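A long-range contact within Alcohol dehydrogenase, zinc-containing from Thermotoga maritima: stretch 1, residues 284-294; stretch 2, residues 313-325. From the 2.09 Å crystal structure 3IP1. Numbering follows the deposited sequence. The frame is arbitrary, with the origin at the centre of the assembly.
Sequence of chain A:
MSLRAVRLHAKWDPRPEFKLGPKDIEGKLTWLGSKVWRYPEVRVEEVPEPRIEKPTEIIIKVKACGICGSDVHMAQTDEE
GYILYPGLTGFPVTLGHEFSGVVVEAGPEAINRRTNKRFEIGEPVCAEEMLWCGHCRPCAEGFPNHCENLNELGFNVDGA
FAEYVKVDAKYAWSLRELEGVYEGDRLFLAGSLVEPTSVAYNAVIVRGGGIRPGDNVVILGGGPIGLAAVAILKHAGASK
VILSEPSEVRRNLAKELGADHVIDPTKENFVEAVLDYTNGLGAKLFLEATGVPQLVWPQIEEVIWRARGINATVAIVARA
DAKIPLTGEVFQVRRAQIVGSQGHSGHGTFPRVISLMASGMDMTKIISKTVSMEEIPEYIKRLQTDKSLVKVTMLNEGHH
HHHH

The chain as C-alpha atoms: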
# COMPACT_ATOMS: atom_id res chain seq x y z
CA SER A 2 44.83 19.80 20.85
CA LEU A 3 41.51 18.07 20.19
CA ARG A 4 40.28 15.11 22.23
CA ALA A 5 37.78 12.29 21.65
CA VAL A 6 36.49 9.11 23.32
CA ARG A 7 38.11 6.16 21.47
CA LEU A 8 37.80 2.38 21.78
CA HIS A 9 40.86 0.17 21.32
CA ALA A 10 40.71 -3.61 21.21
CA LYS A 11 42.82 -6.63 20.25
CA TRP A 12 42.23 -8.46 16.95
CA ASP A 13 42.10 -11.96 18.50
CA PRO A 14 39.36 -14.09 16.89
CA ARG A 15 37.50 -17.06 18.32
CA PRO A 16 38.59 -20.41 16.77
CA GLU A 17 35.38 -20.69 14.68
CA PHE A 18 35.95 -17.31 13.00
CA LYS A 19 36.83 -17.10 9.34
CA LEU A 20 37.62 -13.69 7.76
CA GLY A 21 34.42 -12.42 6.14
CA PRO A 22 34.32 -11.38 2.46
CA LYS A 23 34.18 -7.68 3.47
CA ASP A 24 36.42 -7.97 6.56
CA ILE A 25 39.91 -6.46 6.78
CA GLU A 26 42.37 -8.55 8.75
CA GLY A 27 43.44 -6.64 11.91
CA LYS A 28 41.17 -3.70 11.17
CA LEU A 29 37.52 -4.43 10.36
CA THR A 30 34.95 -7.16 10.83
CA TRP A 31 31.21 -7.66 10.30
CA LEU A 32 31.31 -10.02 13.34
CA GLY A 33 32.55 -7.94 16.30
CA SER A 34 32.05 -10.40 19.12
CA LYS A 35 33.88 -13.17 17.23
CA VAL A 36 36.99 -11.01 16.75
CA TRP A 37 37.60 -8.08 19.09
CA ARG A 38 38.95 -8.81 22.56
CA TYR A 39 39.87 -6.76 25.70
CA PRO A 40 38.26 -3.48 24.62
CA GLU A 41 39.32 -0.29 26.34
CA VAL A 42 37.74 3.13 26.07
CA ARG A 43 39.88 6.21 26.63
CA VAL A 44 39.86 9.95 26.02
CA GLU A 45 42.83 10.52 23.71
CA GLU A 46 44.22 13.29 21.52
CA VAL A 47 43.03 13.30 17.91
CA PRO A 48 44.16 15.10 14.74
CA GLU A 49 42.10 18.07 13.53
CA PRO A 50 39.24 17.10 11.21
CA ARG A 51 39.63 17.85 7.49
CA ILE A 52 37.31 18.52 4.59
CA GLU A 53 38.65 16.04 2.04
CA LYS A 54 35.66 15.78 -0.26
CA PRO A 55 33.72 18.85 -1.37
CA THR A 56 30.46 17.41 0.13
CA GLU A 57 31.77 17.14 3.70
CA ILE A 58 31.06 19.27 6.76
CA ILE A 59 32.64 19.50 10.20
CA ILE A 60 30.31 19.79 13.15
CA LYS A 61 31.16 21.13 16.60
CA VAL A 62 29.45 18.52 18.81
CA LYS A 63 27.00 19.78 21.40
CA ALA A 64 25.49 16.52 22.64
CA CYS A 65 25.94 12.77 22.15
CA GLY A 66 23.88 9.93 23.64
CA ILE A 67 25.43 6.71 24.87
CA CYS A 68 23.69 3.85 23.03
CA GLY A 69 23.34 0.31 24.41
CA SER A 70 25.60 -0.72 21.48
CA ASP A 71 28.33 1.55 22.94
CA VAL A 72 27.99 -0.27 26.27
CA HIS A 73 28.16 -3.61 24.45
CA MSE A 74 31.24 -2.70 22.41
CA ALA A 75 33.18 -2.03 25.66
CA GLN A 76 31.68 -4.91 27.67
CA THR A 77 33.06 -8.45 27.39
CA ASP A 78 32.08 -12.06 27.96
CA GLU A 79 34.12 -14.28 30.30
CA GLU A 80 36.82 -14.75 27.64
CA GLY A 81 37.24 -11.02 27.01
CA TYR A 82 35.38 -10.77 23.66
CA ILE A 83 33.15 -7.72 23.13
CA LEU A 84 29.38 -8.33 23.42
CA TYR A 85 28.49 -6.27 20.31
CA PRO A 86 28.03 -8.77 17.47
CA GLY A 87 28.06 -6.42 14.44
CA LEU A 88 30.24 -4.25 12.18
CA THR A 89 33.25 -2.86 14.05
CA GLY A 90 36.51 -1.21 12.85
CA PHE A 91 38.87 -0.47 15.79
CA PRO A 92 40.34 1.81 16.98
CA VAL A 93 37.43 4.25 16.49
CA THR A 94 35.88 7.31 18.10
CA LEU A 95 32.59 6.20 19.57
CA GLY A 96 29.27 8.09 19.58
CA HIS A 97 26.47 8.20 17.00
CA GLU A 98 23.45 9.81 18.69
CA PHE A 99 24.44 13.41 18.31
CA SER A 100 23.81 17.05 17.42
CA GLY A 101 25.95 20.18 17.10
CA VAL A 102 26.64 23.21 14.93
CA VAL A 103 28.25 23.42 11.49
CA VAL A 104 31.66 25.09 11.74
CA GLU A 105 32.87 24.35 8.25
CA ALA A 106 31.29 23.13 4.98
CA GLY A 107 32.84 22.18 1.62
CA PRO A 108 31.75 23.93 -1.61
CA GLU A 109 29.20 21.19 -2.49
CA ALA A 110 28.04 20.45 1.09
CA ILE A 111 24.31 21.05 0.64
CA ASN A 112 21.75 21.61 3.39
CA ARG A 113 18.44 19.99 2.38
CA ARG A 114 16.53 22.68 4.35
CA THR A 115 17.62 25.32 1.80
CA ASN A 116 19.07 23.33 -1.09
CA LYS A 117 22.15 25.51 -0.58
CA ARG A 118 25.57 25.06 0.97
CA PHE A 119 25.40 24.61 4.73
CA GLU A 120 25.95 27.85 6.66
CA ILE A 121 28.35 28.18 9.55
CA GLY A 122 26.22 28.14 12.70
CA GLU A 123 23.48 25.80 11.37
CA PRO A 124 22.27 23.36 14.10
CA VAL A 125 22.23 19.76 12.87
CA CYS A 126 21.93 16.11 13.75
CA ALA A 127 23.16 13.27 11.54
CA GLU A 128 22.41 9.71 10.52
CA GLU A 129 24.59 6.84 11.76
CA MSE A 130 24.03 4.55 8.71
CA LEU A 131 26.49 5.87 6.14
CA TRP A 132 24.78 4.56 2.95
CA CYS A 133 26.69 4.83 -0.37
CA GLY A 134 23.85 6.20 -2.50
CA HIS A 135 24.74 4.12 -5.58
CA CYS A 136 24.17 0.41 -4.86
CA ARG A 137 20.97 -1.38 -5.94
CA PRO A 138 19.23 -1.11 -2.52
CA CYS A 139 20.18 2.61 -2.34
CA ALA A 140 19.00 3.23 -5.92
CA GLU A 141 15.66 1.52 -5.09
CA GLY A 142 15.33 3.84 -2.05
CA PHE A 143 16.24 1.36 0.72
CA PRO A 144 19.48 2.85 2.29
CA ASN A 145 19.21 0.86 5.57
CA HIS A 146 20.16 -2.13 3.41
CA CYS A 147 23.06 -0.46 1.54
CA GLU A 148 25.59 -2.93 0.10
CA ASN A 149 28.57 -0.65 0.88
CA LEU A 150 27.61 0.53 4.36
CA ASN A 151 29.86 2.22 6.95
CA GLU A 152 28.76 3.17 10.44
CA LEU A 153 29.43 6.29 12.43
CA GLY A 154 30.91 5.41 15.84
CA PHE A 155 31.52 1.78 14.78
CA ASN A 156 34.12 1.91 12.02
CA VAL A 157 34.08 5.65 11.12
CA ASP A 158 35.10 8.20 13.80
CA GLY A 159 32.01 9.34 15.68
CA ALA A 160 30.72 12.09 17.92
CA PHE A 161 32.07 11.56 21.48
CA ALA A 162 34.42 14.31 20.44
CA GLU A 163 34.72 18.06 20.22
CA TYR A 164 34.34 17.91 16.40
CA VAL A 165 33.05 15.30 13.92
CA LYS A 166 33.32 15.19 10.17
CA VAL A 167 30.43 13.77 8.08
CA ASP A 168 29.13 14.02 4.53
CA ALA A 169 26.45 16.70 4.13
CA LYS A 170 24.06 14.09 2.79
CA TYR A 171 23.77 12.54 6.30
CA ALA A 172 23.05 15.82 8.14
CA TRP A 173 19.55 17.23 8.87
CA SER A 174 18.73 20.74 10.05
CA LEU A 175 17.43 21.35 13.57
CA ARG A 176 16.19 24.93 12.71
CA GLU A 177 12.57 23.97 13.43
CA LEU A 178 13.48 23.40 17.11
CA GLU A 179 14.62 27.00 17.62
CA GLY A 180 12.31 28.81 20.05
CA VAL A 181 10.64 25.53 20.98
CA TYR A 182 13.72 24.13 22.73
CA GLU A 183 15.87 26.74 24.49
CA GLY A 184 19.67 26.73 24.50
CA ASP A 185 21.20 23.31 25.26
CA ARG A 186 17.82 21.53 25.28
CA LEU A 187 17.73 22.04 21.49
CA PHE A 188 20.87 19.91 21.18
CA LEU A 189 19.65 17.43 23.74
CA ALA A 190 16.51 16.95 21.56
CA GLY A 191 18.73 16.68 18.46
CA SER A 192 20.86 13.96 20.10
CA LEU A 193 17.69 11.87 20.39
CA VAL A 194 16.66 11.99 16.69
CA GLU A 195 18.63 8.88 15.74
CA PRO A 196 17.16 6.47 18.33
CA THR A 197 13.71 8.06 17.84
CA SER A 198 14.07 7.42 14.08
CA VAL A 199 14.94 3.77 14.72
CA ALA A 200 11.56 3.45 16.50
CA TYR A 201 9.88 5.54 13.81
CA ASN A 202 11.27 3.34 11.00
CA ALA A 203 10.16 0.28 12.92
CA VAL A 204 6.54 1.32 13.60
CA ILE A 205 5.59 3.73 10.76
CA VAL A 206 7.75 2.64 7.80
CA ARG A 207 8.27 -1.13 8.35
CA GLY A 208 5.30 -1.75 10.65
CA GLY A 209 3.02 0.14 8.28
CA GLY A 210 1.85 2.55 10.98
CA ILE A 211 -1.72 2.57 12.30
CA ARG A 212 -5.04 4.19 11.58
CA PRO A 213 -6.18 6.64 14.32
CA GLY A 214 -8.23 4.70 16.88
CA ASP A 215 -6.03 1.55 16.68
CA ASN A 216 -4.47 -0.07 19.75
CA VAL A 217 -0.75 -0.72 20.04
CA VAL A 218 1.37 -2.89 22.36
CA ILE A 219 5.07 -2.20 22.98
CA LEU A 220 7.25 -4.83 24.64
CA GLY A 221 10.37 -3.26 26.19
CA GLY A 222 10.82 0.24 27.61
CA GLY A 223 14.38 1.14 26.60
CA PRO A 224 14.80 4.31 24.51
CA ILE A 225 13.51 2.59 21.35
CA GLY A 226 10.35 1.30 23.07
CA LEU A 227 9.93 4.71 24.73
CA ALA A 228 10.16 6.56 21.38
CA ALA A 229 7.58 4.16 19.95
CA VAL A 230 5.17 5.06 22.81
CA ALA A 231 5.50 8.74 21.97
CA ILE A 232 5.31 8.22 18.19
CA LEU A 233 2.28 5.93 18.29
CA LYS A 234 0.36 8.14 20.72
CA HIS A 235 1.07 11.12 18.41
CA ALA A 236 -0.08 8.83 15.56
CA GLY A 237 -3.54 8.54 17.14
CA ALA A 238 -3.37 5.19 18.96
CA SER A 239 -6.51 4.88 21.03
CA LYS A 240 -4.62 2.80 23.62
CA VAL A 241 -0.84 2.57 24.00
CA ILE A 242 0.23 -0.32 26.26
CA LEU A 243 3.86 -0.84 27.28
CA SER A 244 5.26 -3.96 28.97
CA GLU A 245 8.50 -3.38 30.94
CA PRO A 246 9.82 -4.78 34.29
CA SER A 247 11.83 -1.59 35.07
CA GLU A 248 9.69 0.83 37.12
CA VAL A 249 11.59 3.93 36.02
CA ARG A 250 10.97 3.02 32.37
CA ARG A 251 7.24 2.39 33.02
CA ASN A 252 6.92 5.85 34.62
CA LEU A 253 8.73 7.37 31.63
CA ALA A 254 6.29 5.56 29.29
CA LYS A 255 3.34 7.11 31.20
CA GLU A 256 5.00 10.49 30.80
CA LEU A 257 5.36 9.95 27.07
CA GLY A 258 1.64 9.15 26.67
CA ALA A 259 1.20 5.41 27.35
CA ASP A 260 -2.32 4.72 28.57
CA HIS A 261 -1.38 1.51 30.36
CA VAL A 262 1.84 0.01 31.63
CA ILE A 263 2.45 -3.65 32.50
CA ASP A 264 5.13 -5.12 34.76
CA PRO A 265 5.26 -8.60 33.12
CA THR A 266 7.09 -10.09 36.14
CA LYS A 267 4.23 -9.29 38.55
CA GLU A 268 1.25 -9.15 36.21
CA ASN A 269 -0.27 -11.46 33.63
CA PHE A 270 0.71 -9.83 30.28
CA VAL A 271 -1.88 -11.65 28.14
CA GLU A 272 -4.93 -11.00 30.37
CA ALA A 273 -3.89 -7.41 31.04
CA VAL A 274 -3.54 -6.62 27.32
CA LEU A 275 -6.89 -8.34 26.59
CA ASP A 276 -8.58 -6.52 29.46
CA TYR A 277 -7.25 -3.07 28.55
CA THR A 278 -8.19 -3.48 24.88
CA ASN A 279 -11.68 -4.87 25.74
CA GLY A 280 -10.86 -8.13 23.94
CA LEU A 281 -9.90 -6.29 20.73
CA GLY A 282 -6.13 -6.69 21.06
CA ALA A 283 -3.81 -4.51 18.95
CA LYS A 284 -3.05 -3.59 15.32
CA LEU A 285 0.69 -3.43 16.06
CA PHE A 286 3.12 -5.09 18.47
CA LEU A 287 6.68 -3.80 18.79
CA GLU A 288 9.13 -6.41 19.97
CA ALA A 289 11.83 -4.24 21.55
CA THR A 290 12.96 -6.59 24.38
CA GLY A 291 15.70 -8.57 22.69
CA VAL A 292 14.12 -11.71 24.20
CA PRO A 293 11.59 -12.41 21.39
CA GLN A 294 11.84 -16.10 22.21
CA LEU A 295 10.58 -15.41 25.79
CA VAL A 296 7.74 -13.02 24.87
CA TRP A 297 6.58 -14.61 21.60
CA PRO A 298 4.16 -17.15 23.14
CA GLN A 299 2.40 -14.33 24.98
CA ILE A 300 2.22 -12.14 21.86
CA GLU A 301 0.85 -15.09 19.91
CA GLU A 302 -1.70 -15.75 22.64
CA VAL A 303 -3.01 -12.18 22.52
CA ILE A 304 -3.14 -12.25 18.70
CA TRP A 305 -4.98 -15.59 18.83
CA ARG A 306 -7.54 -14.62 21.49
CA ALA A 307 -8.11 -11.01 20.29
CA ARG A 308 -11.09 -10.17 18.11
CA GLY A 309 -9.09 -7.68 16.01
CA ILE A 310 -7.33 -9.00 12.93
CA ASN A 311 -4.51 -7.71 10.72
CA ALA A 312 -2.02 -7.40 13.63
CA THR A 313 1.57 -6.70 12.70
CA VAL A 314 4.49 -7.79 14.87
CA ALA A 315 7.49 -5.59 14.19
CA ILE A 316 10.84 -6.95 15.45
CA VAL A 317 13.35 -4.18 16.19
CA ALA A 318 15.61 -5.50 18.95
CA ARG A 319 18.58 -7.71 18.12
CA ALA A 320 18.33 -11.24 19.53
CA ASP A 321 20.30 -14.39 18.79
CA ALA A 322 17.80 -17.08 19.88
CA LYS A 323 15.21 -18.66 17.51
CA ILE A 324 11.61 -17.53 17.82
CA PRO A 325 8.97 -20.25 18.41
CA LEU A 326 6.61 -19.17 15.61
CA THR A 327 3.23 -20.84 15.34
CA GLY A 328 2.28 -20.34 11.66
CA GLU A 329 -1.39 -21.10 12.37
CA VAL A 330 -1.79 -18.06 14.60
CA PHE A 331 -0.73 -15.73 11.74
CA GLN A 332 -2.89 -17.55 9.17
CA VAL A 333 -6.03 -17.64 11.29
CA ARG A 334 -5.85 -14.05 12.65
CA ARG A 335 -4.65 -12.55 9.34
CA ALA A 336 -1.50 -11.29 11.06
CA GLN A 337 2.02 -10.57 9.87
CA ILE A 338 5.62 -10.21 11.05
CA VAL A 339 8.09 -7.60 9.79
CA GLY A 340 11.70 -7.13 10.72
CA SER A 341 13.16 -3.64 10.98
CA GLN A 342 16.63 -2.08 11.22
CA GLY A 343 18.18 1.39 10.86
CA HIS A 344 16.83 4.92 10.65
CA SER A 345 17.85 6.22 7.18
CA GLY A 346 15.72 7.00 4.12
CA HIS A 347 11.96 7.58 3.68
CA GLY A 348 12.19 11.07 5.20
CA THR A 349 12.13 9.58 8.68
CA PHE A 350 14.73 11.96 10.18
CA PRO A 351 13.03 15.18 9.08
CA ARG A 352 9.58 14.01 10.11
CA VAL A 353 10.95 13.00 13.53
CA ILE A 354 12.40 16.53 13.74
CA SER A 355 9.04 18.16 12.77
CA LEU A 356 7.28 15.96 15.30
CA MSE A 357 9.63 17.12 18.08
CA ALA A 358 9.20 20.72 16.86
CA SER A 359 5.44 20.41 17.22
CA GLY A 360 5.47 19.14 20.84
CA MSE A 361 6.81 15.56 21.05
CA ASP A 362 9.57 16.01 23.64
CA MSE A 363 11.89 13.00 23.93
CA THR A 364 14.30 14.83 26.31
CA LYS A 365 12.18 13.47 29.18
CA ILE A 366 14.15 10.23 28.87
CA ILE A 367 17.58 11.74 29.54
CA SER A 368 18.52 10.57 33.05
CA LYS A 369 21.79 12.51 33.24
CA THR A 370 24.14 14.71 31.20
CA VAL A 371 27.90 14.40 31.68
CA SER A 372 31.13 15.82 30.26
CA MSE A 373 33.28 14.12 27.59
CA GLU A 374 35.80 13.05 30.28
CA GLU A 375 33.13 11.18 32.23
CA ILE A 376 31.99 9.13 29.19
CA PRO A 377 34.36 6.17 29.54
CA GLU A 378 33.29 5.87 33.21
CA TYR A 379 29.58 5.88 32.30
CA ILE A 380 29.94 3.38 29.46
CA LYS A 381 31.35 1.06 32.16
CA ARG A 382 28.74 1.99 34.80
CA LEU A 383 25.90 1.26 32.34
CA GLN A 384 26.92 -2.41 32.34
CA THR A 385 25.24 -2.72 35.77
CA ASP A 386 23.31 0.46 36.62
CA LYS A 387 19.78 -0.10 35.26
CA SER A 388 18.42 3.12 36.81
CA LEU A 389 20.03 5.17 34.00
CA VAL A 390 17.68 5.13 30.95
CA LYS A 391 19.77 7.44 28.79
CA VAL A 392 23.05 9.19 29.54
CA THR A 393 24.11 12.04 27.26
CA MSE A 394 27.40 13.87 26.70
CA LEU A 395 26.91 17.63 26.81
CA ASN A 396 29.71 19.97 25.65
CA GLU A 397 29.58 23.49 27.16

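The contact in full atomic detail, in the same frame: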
# COMPACT_ATOMS: atom_id res chain seq x y z
N LYS A 284 -3.43 -3.58 16.74
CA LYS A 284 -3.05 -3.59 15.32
C LYS A 284 -1.54 -3.79 15.16
O LYS A 284 -1.08 -4.35 14.16
CB LYS A 284 -3.54 -2.30 14.63
CG LYS A 284 -3.08 -2.06 13.19
CD LYS A 284 -3.71 -3.05 12.17
CE LYS A 284 -2.87 -3.05 10.83
NZ LYS A 284 -1.43 -3.58 11.04
N LEU A 285 -0.76 -3.36 16.15
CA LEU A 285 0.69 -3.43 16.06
C LEU A 285 1.34 -3.80 17.40
O LEU A 285 1.02 -3.22 18.44
CB LEU A 285 1.25 -2.09 15.54
CG LEU A 285 2.78 -1.93 15.45
CD1 LEU A 285 3.39 -2.74 14.29
CD2 LEU A 285 3.15 -0.47 15.32
N PHE A 286 2.27 -4.74 17.34
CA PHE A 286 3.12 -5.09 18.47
C PHE A 286 4.56 -4.75 18.10
O PHE A 286 5.02 -5.07 17.01
CB PHE A 286 3.02 -6.59 18.80
CG PHE A 286 1.63 -7.05 19.20
CD1 PHE A 286 0.66 -7.27 18.23
CD2 PHE A 286 1.33 -7.30 20.55
CE1 PHE A 286 -0.63 -7.72 18.59
CE2 PHE A 286 0.05 -7.75 20.93
CZ PHE A 286 -0.93 -7.97 19.96
N LEU A 287 5.28 -4.10 19.02
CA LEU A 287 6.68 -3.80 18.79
C LEU A 287 7.47 -4.65 19.75
O LEU A 287 7.35 -4.52 20.98
CB LEU A 287 7.00 -2.32 19.02
CG LEU A 287 8.47 -1.94 18.76
CD1 LEU A 287 8.85 -2.11 17.25
CD2 LEU A 287 8.81 -0.54 19.24
N GLU A 288 8.28 -5.55 19.18
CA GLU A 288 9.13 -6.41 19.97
C GLU A 288 10.47 -5.69 20.13
O GLU A 288 11.31 -5.74 19.24
CB GLU A 288 9.34 -7.75 19.25
CG GLU A 288 9.76 -8.90 20.17
CD GLU A 288 10.91 -8.55 21.11
OE1 GLU A 288 12.09 -8.69 20.73
OE2 GLU A 288 10.62 -8.12 22.24
N ALA A 289 10.63 -5.00 21.26
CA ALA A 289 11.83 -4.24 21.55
C ALA A 289 12.53 -4.73 22.82
O ALA A 289 13.22 -3.95 23.47
CB ALA A 289 11.50 -2.75 21.67
N THR A 290 12.35 -6.01 23.18
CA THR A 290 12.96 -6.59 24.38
C THR A 290 14.32 -7.22 24.12
O THR A 290 15.17 -7.24 24.98
CB THR A 290 12.11 -7.71 25.05
OG1 THR A 290 12.05 -8.84 24.18
CG2 THR A 290 10.68 -7.23 25.42
N GLY A 291 14.50 -7.80 22.94
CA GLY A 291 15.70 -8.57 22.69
C GLY A 291 15.54 -10.01 23.18
O GLY A 291 16.42 -10.83 22.96
N VAL A 292 14.42 -10.32 23.83
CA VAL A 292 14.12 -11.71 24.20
C VAL A 292 12.85 -12.21 23.50
O VAL A 292 11.93 -12.72 24.16
CB VAL A 292 14.09 -11.92 25.76
CG1 VAL A 292 15.49 -11.90 26.32
CG2 VAL A 292 13.23 -10.87 26.47
N PRO A 293 12.80 -12.08 22.15
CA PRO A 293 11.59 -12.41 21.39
C PRO A 293 11.20 -13.86 21.57
O PRO A 293 10.03 -14.19 21.42
CB PRO A 293 11.99 -12.13 19.92
CG PRO A 293 13.46 -12.17 19.90
CD PRO A 293 13.89 -11.66 21.25
N GLN A 294 12.15 -14.70 21.91
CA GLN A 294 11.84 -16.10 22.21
C GLN A 294 11.19 -16.31 23.58
O GLN A 294 10.56 -17.34 23.80
CB GLN A 294 13.08 -16.97 22.04
CG GLN A 294 14.14 -16.81 23.13
CD GLN A 294 14.89 -15.48 23.06
OE1 GLN A 294 15.41 -15.03 24.07
NE2 GLN A 294 14.95 -14.86 21.88
N THR A 313 0.20 -6.62 13.17
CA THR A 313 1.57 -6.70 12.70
C THR A 313 2.51 -6.82 13.91
O THR A 313 2.38 -6.07 14.88
CB THR A 313 1.92 -5.46 11.86
OG1 THR A 313 1.15 -5.49 10.65
CG2 THR A 313 3.42 -5.44 11.50
N VAL A 314 3.44 -7.77 13.87
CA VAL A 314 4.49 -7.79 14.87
C VAL A 314 5.76 -7.29 14.21
O VAL A 314 6.26 -7.88 13.27
CB VAL A 314 4.75 -9.15 15.50
CG1 VAL A 314 5.72 -8.99 16.69
CG2 VAL A 314 3.48 -9.78 15.95
N ALA A 315 6.26 -6.16 14.71
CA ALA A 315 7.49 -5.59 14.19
C ALA A 315 8.62 -5.94 15.16
O ALA A 315 8.50 -5.70 16.37
CB ALA A 315 7.35 -4.07 14.02
N ILE A 316 9.69 -6.54 14.63
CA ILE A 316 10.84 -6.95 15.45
C ILE A 316 12.00 -5.98 15.23
O ILE A 316 12.54 -5.90 14.14
CB ILE A 316 11.29 -8.40 15.14
CG1 ILE A 316 10.14 -9.38 15.42
CG2 ILE A 316 12.52 -8.79 16.01
CD1 ILE A 316 10.24 -10.71 14.64
N VAL A 317 12.36 -5.26 16.28
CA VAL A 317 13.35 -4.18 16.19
C VAL A 317 14.62 -4.47 17.01
O VAL A 317 15.72 -4.04 16.65
CB VAL A 317 12.74 -2.79 16.57
CG1 VAL A 317 12.43 -2.69 18.02
CG2 VAL A 317 13.67 -1.64 16.14
N ALA A 318 14.46 -5.22 18.10
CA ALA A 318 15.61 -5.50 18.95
C ALA A 318 16.40 -6.65 18.35
O ALA A 318 15.85 -7.51 17.66
CB ALA A 318 15.17 -5.80 20.36
N ARG A 319 17.71 -6.64 18.58
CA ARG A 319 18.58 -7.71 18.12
C ARG A 319 18.57 -8.83 19.15
O ARG A 319 18.79 -8.60 20.34
CB ARG A 319 20.00 -7.19 17.86
N ALA A 320 18.24 -10.04 18.70
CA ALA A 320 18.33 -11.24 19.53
C ALA A 320 19.03 -12.33 18.75
O ALA A 320 18.94 -12.37 17.51
CB ALA A 320 16.96 -11.70 19.94
N ASP A 321 19.69 -13.24 19.46
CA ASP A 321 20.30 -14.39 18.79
C ASP A 321 19.38 -15.62 18.70
O ASP A 321 19.36 -16.32 17.67
CB ASP A 321 21.63 -14.75 19.46
CG ASP A 321 22.54 -15.53 18.54
OD1 ASP A 321 22.81 -15.05 17.41
OD2 ASP A 321 22.99 -16.63 18.94
N ALA A 322 18.60 -15.86 19.76
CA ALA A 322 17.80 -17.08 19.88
C ALA A 322 16.62 -17.16 18.89
O ALA A 322 15.96 -16.15 18.62
CB ALA A 322 17.30 -17.22 21.30
N LYS A 323 16.37 -18.37 18.37
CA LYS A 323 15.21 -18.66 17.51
C LYS A 323 13.90 -18.26 18.17
O LYS A 323 13.75 -18.33 19.39
CB LYS A 323 15.11 -20.15 17.14
CG LYS A 323 16.31 -20.78 16.49
CD LYS A 323 16.69 -20.10 15.19
CE LYS A 323 17.81 -20.85 14.49
NZ LYS A 323 18.55 -19.93 13.59
N ILE A 324 12.94 -17.87 17.35
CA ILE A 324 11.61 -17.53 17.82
C ILE A 324 10.68 -18.73 17.56
O ILE A 324 10.69 -19.30 16.45
CB ILE A 324 11.11 -16.27 17.10
CG1 ILE A 324 11.99 -15.07 17.47
CG2 ILE A 324 9.64 -16.01 17.39
CD1 ILE A 324 12.07 -14.05 16.38
N PRO A 325 9.89 -19.13 18.57
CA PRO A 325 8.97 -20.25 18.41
C PRO A 325 7.65 -19.80 17.75
O PRO A 325 6.62 -19.65 18.41
CB PRO A 325 8.79 -20.77 19.85
CG PRO A 325 8.99 -19.55 20.72
CD PRO A 325 9.73 -18.50 19.90

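Three residues give up the most surface in this contact, Thr-313, Gln-294 and Glu-288, and each represents a different kind of packing.

Thr-313, with 84 Å² covered, opens a pair of parallel strands, 285-288 and 313-316, whose axes diverge by 19° and approach to 4.7 Å. Its amide donates to Lys-284 O (N to O 2.8 Å, 156° at the hydrogen), and its carbonyl accepts from the amide two residues further on, with Phe-286 N 2.8 Å from Thr-313 O at 172°. Thr-313 thus bonds to the residues before and after its register partner, Leu-285, as parallel pairing requires. Leu-285 CA also lies 3.3 Å from Thr-313 O, a CA-H...O contact with 146° at the hydrogen. The ladder then shifts to Phe-286, whose O accepts from Ala-315 N at 2.8 Å, and back to Ala-315, whose O accepts from Glu-288 N at 2.8 Å. Side chains alternate accordingly. Leu-285, Leu-287, Thr-313 and Ala-315 share one face, where Leu-287 CD1 sits 4.1 Å from Ala-315 CB; Phe-286, Glu-288, Val-314 and Ile-316 share the other, where Phe-286 CB is 4.2 Å from Val-314 CG1.

Glu-288, with 65 Å² covered, stands where this regular pairing ends. Its carbonyl accepts from two successive amides, Val-317 N to Glu-288 O at 3.2 Å and Ala-318 N to Glu-288 O at 3.4 Å, the latter weak. Its carboxylate turns to its own stretch: Glu-288 OE2 accepts from Thr-290 N at 2.9 Å and from Thr-290 OG1 at 2.5 Å, while Gly-291 N makes a weak bond to Glu-288 OE1 at 3.4 Å. These bonds brace the turn after the strand. Gly-291, at phi 85° and psi -5°, adopts a conformation in which a CB would press against the preceding carbonyl; Ala-318 CB packs 3.3 Å from Gly-291 N.

Gln-294, with 83 Å² covered, lies near the start of a helix and contacts stretch 2 without a hydrogen bond to it. Gln-294 CB is 3.1 Å from Lys-323 O, and Gln-294 CA is 3.9 Å from Pro-325 CD. The amide end reaches Ala-322, with Gln-294 NE2 3.4 Å from Ala-322 CB, and the buried Gln-294 NE2 has no polar partner in the model. Neighbouring Pro-293 supplies apolar packing, its CD 3.3 Å from Ala-320 CB and its CB 3.8 Å from Ile-324 CG1. Backbone hydrogen bonding therefore joins the strands, whereas van der Waals packing predominates around the helix start.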